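PDB 5M41: nigritoxine, which is a bacterial toxin of Vibrio nigripulchritudo that acts on crustaceans and insects and has a new fold. Local coordinates for residues G19-H22 with S23-A26. Sequence-based numbering, arbitrary orientation.
Sequences GINH and SAVA
Asn-21 caps the N-terminus of helix 22-30 by turning its side-chain oxygen onto the first turn. Its OD1 accepts from Ala-24 N in a weak bond of 3.3 Å, with an N-H...O angle of 156°. The torsion explains the reach: CG stands anti to the backbone N (chi1 -174°) and beside the carbonyl carbon, on the side where the helix starts. The amide then lies against the methyl of Ala-24, with Asn-21 CG 3.8 Å from Ala-24 CB.

Ser-23 OG also comes up to the capping oxygen, 3.1 Å from Asn-21 OD1, but where its proton goes is not settled. A water bridges Ser-23 N and Asn-21 OD1. It accepts from Ser-23 N at 3.0 Å and donates weakly to Asn-21 OD1, so it links the cap oxygen to an amide at the start of the helix.

The backbone takes over from here. Asn-21 O accepts weakly from both Ala-24 N and Val-25 N. The firmer bond is the next one, from Ala-26 N to His-22 O at 2.9 Å, nearly straight at the hydrogen.

The side chains of Ile-20 and Val-25 cross at a slant and meet through their CG2 methyls, 4.1 Å apart. Ile-20 O, from the loop, sits 3.6 Å above the plane of the His-22 ring, over its centre. His-22 ND1 is hydrogen-bonded to Ser-200 OG.

The magnesium ion, at a site formed by Val-189, Glu-192 and Asp-195, lies about 11 Å from the Ala-26 side chain. Asp-195 begins helix 195-203, which His-22, Ser-23, Val-25 and Ala-26 all touch. Ala-24 rests on Ile-247 and Gln-248 in a loop, while Ile-20 and Val-25 meet Leu-244 of helix 240-245.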
ATOM      1  N   GLY A  19     -12.694   1.376 -25.218  1.00 70.82           N
ATOM      2  CA  GLY A  19     -13.514   2.557 -25.517  1.00 63.36           C
ATOM      3  C   GLY A  19     -13.494   3.530 -24.340  1.00 56.98           C
ATOM      4  O   GLY A  19     -12.793   3.312 -23.343  1.00 54.47           O
ATOM      5  N   ILE A  20     -14.267   4.605 -24.440  1.00 51.74           N
ATOM      6  CA  ILE A  20     -14.292   5.623 -23.388  1.00 47.97           C
ATOM      7  C   ILE A  20     -15.346   5.316 -22.324  1.00 45.17           C
ATOM      8  O   ILE A  20     -16.480   4.983 -22.654  1.00 44.17           O
ATOM      9  CB  ILE A  20     -14.529   7.027 -23.973  1.00 47.43           C
ATOM     10  CG1 ILE A  20     -13.315   7.449 -24.811  1.00 47.35           C
ATOM     11  CG2 ILE A  20     -14.758   8.059 -22.850  1.00 45.91           C
ATOM     12  CD1 ILE A  20     -13.603   8.615 -25.741  1.00 46.20           C
ATOM     13  N   ASN A  21     -14.977   5.438 -21.044  1.00 42.88           N
ATOM     14  CA  ASN A  21     -15.989   5.373 -19.989  1.00 42.15           C
ATOM     15  C   ASN A  21     -16.714   6.715 -19.903  1.00 42.02           C
ATOM     16  O   ASN A  21     -16.274   7.629 -19.201  1.00 38.48           O
ATOM     17  CB  ASN A  21     -15.379   4.966 -18.648  1.00 42.40           C
ATOM     18  CG  ASN A  21     -16.420   4.747 -17.591  1.00 42.32           C
ATOM     19  OD1 ASN A  21     -17.548   5.189 -17.741  1.00 42.24           O
ATOM     20  ND2 ASN A  21     -16.054   4.064 -16.509  1.00 41.79           N
ATOM     21  N   HIS A  22     -17.826   6.836 -20.633  1.00 42.01           N
ATOM     22  CA  HIS A  22     -18.510   8.147 -20.765  1.00 41.30           C
ATOM     23  C   HIS A  22     -19.080   8.665 -19.476  1.00 38.90           C
ATOM     24  O   HIS A  22     -19.097   9.867 -19.259  1.00 38.93           O
ATOM     25  CB  HIS A  22     -19.635   8.093 -21.786  1.00 41.15           C
ATOM     26  CG  HIS A  22     -19.205   7.614 -23.143  1.00 43.94           C
ATOM     27  ND1 HIS A  22     -18.349   8.316 -23.934  1.00 44.36           N
ATOM     28  CD2 HIS A  22     -19.543   6.465 -23.845  1.00 45.18           C
ATOM     29  CE1 HIS A  22     -18.152   7.632 -25.087  1.00 44.88           C
ATOM     30  NE2 HIS A  22     -18.887   6.507 -25.030  1.00 47.83           N
ATOM     31  N   SER A  23     -19.590   7.786 -18.626  1.00 38.99           N
ATOM     32  CA  SER A  23     -20.101   8.248 -17.352  1.00 40.62           C
ATOM     33  C   SER A  23     -19.011   8.826 -16.440  1.00 38.49           C
ATOM     34  O   SER A  23     -19.266   9.761 -15.705  1.00 41.14           O
ATOM     35  CB  SER A  23     -20.927   7.164 -16.650  1.00 43.72           C
ATOM     36  OG  SER A  23     -20.124   6.057 -16.316  1.00 47.28           O
ATOM     37  N   ALA A  24     -17.797   8.288 -16.500  1.00 38.84           N
ATOM     38  CA  ALA A  24     -16.692   8.815 -15.690  1.00 37.51           C
ATOM     39  C   ALA A  24     -16.326  10.240 -16.123  1.00 37.72           C
ATOM     40  O   ALA A  24     -16.055  11.094 -15.286  1.00 37.35           O
ATOM     41  CB  ALA A  24     -15.462   7.920 -15.806  1.00 39.97           C
ATOM     42  N   VAL A  25     -16.293  10.487 -17.431  1.00 35.88           N
ATOM     43  CA  VAL A  25     -16.059  11.838 -17.945  1.00 35.31           C
ATOM     44  C   VAL A  25     -17.223  12.768 -17.555  1.00 34.66           C
ATOM     45  O   VAL A  25     -17.020  13.818 -16.923  1.00 34.20           O
ATOM     46  CB  VAL A  25     -15.865  11.794 -19.482  1.00 36.70           C
ATOM     47  CG1 VAL A  25     -15.664  13.188 -20.033  1.00 36.55           C
ATOM     48  CG2 VAL A  25     -14.679  10.901 -19.842  1.00 36.28           C
ATOM     49  N   ALA A  26     -18.442  12.348 -17.899  1.00 32.90           N
ATOM     50  CA  ALA A  26     -19.638  13.120 -17.634  1.00 34.75           C
ATOM     51  C   ALA A  26     -19.808  13.437 -16.132  1.00 35.62           C
ATOM     52  O   ALA A  26     -20.171  14.551 -15.810  1.00 35.62           O
ATOM     53  CB  ALA A  26     -20.860  12.387 -18.154  1.00 35.23           C
TER
HETATM   54  O   HOH W   1     -20.437   4.996 -19.333  1.00 36.27           O